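Local coordinates for protein putative transcriptional regulator (PDB 3R0A) that is of unknown detailed function but probably acts as a transcriptional regulator that binds DNA through a winged helix-turn-helix domain, at residues Leu22-Lys26 with Ala27-Val31; Leu52-Val56 with Ser57-Arg61. All blocks are in the same frame, centred on the assembly; numbering follows the deposited sequence.

Contact 1 of 2, residues Leu22-Lys26 with Ala27-Val31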
loop_
_atom_site.group_PDB
_atom_site.type_symbol
_atom_site.label_atom_id
_atom_site.label_comp_id
_atom_site.label_asym_id
_atom_site.label_seq_id
_atom_site.Cartn_x
_atom_site.Cartn_y
_atom_site.Cartn_z
ATOM N N LEU B 22 5.882 6.220 10.756
ATOM C CA LEU B 22 6.067 7.141 11.839
ATOM C C LEU B 22 7.500 7.662 11.793
ATOM O O LEU B 22 7.917 8.444 12.655
ATOM C CB LEU B 22 5.758 6.421 13.169
ATOM C CG LEU B 22 4.301 6.007 13.429
ATOM C CD1 LEU B 22 4.167 5.328 14.770
ATOM C CD2 LEU B 22 3.379 7.207 13.376
ATOM N N ASN B 23 8.240 7.215 10.783
ATOM C CA ASN B 23 9.624 7.619 10.566
ATOM C C ASN B 23 10.490 7.406 11.792
ATOM O O ASN B 23 11.146 8.330 12.268
ATOM C CB ASN B 23 9.710 9.078 10.100
ATOM C CG ASN B 23 11.072 9.414 9.559
ATOM O OD1 ASN B 23 11.754 8.554 8.943
ATOM N ND2 ASN B 23 11.515 10.646 9.817
ATOM N N LEU B 24 10.495 6.166 12.283
ATOM C CA LEU B 24 11.190 5.790 13.510
ATOM C C LEU B 24 12.504 5.062 13.228
ATOM O O LEU B 24 12.555 4.159 12.402
ATOM C CB LEU B 24 10.281 4.862 14.352
ATOM C CG LEU B 24 8.860 5.321 14.686
ATOM C CD1 LEU B 24 8.084 4.379 15.591
ATOM C CD2 LEU B 24 8.883 6.660 15.360
ATOM N N THR B 25 13.560 5.407 13.946
ATOM C CA THR B 25 14.715 4.485 13.991
ATOM C C THR B 25 14.409 3.268 14.849
ATOM O O THR B 25 13.386 3.213 15.520
ATOM C CB THR B 25 15.941 5.132 14.601
ATOM O OG1 THR B 25 15.612 5.526 15.931
ATOM C CG2 THR B 25 16.352 6.344 13.793
ATOM N N LYS B 26 15.318 2.297 14.811
ATOM C CA LYS B 26 15.315 1.120 15.690
ATOM C C LYS B 26 15.088 1.534 17.146
ATOM O O LYS B 26 14.236 0.979 17.853
ATOM C CB LYS B 26 16.676 0.397 15.528
ATOM C CG LYS B 26 16.791 -1.025 16.144
ATOM C CD LYS B 26 16.247 -2.164 15.244
ATOM C CE LYS B 26 17.195 -2.547 14.093
ATOM N NZ LYS B 26 16.618 -3.685 13.300
ATOM N N ALA B 27 15.842 2.550 17.556
ATOM C CA ALA B 27 15.833 3.077 18.902
ATOM C C ALA B 27 14.515 3.760 19.258
ATOM O O ALA B 27 13.959 3.456 20.312
ATOM C CB ALA B 27 17.014 4.028 19.084
ATOM N N ASP B 28 14.008 4.654 18.379
ATOM C CA ASP B 28 12.710 5.323 18.586
ATOM C C ASP B 28 11.626 4.313 18.804
ATOM O O ASP B 28 10.693 4.528 19.584
ATOM C CB ASP B 28 12.248 6.132 17.361
ATOM C CG ASP B 28 13.131 7.300 17.035
ATOM O OD1 ASP B 28 13.834 7.824 17.938
ATOM O OD2 ASP B 28 13.100 7.703 15.842
ATOM N N LEU B 29 11.708 3.229 18.051
ATOM C CA LEU B 29 10.677 2.223 18.096
ATOM C C LEU B 29 10.747 1.496 19.438
ATOM O O LEU B 29 9.726 1.313 20.113
ATOM C CB LEU B 29 10.829 1.253 16.916
ATOM C CG LEU B 29 9.972 -0.002 17.063
ATOM C CD1 LEU B 29 8.487 0.303 16.775
ATOM C CD2 LEU B 29 10.521 -1.123 16.201
ATOM N N ASN B 30 11.966 1.090 19.805
ATOM C CA ASN B 30 12.238 0.511 21.126
ATOM C C ASN B 30 11.865 1.422 22.296
ATOM O O ASN B 30 11.456 0.948 23.344
ATOM C CB ASN B 30 13.693 0.080 21.238
ATOM C CG ASN B 30 13.933 -1.302 20.645
ATOM O OD1 ASN B 30 15.072 -1.689 20.393
ATOM N ND2 ASN B 30 12.860 -2.054 20.426
ATOM N N VAL B 31 11.989 2.733 22.111
ATOM C CA VAL B 31 11.451 3.669 23.101
ATOM C C VAL B 31 9.928 3.638 23.076
ATOM O O VAL B 31 9.313 3.550 24.120
ATOM C CB VAL B 31 12.010 5.093 22.944
ATOM C CG1 VAL B 31 11.106 6.117 23.599
ATOM C CG2 VAL B 31 13.456 5.172 23.472
#
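Thr-25, the N-cap of helix 26-37, and Asp-28 in its first turn form a capping box. Followed outward, the Asp-28 side chain begins at CB, which lies against Leu-24 CB at 3.8 Å. With CG anti to its own carbonyl carbon (chi1 -65°), the carboxylate swings back toward the loop, and CG sits 3.2 Å from Thr-25 OG1. At the tip, OD2 accepts the backbone N-H of Thr-25 at 3.0 Å, met from above the carboxylate plane, 47° out of it; the same OD2 forms a salt bridge with Lys-65, while OD1 is hydrogen-bonded to the hydroxyl of Ser-62. The return bond is straighter: Asp-28 N donates to Thr-25 OG1 at 3.1 Å and 174°. Threonine suits the N-cap because its short hydroxyl reaches a first-turn N-H, and aspartate suits the third helix position because its short carboxylate reaches back to the N-H of Thr-25. Beside this box Leu-24 CD1 meets Leu-29 CD1 at 4.3 Å, the pairing of a hydrophobic staple, from the residue before the N-cap to the fourth of the helix. Reciprocal bonds thus fix the first turn, and the buried carboxylate, gripped by N-H, hydroxyl and ammonium groups, is likely to stay ionised.

Contact 2 of 2, residues Leu52-Val56 with Ser57-Arg61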
loop_
_atom_site.group_PDB
_atom_site.type_symbol
_atom_site.label_atom_id
_atom_site.label_comp_id
_atom_site.label_asym_id
_atom_site.label_seq_id
_atom_site.Cartn_x
_atom_site.Cartn_y
_atom_site.Cartn_z
ATOM N N LEU B 52 16.329 1.385 29.735
ATOM C CA LEU B 52 16.985 0.779 28.587
ATOM C C LEU B 52 18.475 0.980 28.817
ATOM O O LEU B 52 18.877 1.433 29.890
ATOM C CB LEU B 52 16.531 1.479 27.298
ATOM C CG LEU B 52 15.012 1.548 27.044
ATOM C CD1 LEU B 52 14.623 2.779 26.240
ATOM C CD2 LEU B 52 14.519 0.281 26.366
ATOM N N LYS B 53 19.308 0.645 27.839
ATOM C CA LYS B 53 20.744 0.918 27.977
ATOM C C LYS B 53 21.175 1.935 26.931
ATOM O O LYS B 53 21.738 1.570 25.889
ATOM C CB LYS B 53 21.591 -0.368 27.911
ATOM C CG LYS B 53 21.440 -1.320 29.110
ATOM C CD LYS B 53 21.710 -0.639 30.460
ATOM C CE LYS B 53 21.493 -1.615 31.613
ATOM N NZ LYS B 53 21.341 -0.951 32.936
ATOM N N LEU B 54 20.907 3.211 27.221
ATOM C CA LEU B 54 21.002 4.257 26.213
ATOM C C LEU B 54 21.352 5.617 26.803
ATOM O O LEU B 54 21.009 5.919 27.948
ATOM C CB LEU B 54 19.679 4.343 25.454
ATOM C CG LEU B 54 19.703 4.432 23.924
ATOM C CD1 LEU B 54 20.301 3.165 23.256
ATOM C CD2 LEU B 54 18.289 4.685 23.416
ATOM N N ASP B 55 22.039 6.434 26.010
ATOM C CA ASP B 55 22.421 7.768 26.437
ATOM C C ASP B 55 21.229 8.702 26.371
ATOM O O ASP B 55 20.549 8.783 25.347
ATOM C CB ASP B 55 23.582 8.311 25.607
ATOM C CG ASP B 55 23.436 8.017 24.115
ATOM O OD1 ASP B 55 23.704 6.864 23.693
ATOM O OD2 ASP B 55 23.076 8.948 23.360
ATOM N N VAL B 56 20.982 9.392 27.480
ATOM C CA VAL B 56 19.891 10.353 27.626
ATOM C C VAL B 56 19.594 11.117 26.338
ATOM O O VAL B 56 18.438 11.342 26.002
ATOM C CB VAL B 56 20.172 11.335 28.811
ATOM C CG1 VAL B 56 19.348 12.626 28.702
ATOM C CG2 VAL B 56 19.906 10.648 30.135
ATOM N N SER B 57 20.642 11.489 25.617
ATOM C CA SER B 57 20.502 12.331 24.444
ATOM C C SER B 57 19.674 11.668 23.359
ATOM O O SER B 57 18.819 12.325 22.761
ATOM C CB SER B 57 21.870 12.752 23.899
ATOM O OG SER B 57 22.695 11.629 23.666
ATOM N N THR B 58 19.922 10.382 23.097
ATOM C CA THR B 58 19.134 9.666 22.095
ATOM C C THR B 58 17.718 9.384 22.587
ATOM O O THR B 58 16.769 9.477 21.805
ATOM C CB THR B 58 19.805 8.377 21.549
ATOM O OG1 THR B 58 20.054 7.452 22.607
ATOM C CG2 THR B 58 21.101 8.709 20.840
ATOM N N VAL B 59 17.578 9.073 23.878
ATOM C CA VAL B 59 16.254 8.880 24.495
ATOM C C VAL B 59 15.428 10.173 24.440
ATOM O O VAL B 59 14.223 10.135 24.188
ATOM C CB VAL B 59 16.365 8.356 25.953
ATOM C CG1 VAL B 59 15.005 8.219 26.597
ATOM C CG2 VAL B 59 17.058 7.016 25.981
ATOM N N GLN B 60 16.087 11.312 24.652
ATOM C CA GLN B 60 15.445 12.630 24.529
ATOM C C GLN B 60 14.975 12.905 23.106
ATOM O O GLN B 60 13.948 13.531 22.884
ATOM C CB GLN B 60 16.390 13.752 24.974
ATOM C CG GLN B 60 16.365 14.040 26.462
ATOM C CD GLN B 60 15.065 14.709 26.963
ATOM O OE1 GLN B 60 14.868 14.825 28.178
ATOM N NE2 GLN B 60 14.189 15.154 26.044
ATOM N N ARG B 61 15.754 12.430 22.156
ATOM C CA ARG B 61 15.502 12.642 20.764
ATOM C C ARG B 61 14.266 11.844 20.315
ATOM O O ARG B 61 13.419 12.368 19.596
ATOM C CB ARG B 61 16.747 12.213 19.982
ATOM C CG ARG B 61 16.985 12.969 18.696
ATOM C CD ARG B 61 18.097 12.315 17.844
ATOM N NE ARG B 61 19.410 12.277 18.506
ATOM C CZ ARG B 61 20.076 13.342 18.962
ATOM N NH1 ARG B 61 19.563 14.565 18.877
ATOM N NH2 ARG B 61 21.261 13.176 19.545
#
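Leu-54 and Thr-58 meet at about a right angle where the loop after helix 45-51 turns into helix 56-68. On the close-packed side Leu-54 CD2 touches Val-59 CG2 at 3.7 Å, an apolar contact, while Leu-54 CG lies 3.3 Å from the hydroxyl oxygen OG1 of Thr-58. Val-59, buried, also reaches Leu-48 and Ser-49 of helix 45-51, a place suited to a compact branched side chain. The hydroxyl of Thr-58 is set between its backbone N and carbonyl carbon (chi1 60°), which turns OG1 back to donate to Asp-55 O at 3.1 Å, in the carbonyl plane and on a lone pair. That oxygen also receives weak bonds from the N-H groups of Thr-58 and Val-59, whereas Gln-60 N makes a firmer bond of 2.7 Å to Val-56 O. Were Thr-58 an alanine, Asp-55 O would probably keep only weak donors from this turn, with a gap beside Leu-54.

The solvent side is looser. Asp-55 is the N-cap, an apt role for a short carboxylate facing first-turn N-H groups, but its capping bond from Thr-58 N to OD2 is weak at 3.5 Å; the same OD2 stands 2.7 Å from Ser-57 OG. Val-56 and Gln-60 run side by side and point the same way, Val-56 CG1 lying 4.0 Å from Gln-60 CG, and Gln-60 OE1 is hydrogen-bonded to the Thr-45 hydroxyl. The turn, in a domain of the helix-turn-helix clan, is consistent with that motif, helix 56-68 being the probable recognition helix.

In the fold
From the N terminus the chain passes through helix 14-22, and contact 1 closes the short turn that follows its Schellman end and starts helix 26-37. Helix 45-51 comes next, and contact 2 closes the turn between it and helix 56-68. The two contacts therefore lie in series, neither nested nor crossed, with centres about 12 Å apart. They touch directly where Val-31 CG2 packs on Leu-52 CD1 at 3.8 Å. Helix 56-68 ties them further: it starts in contact 2, and its later turns lie against contact 1. Together they join the helices that precede the hairpin of strands 72-78 and 84-90, the likely wing.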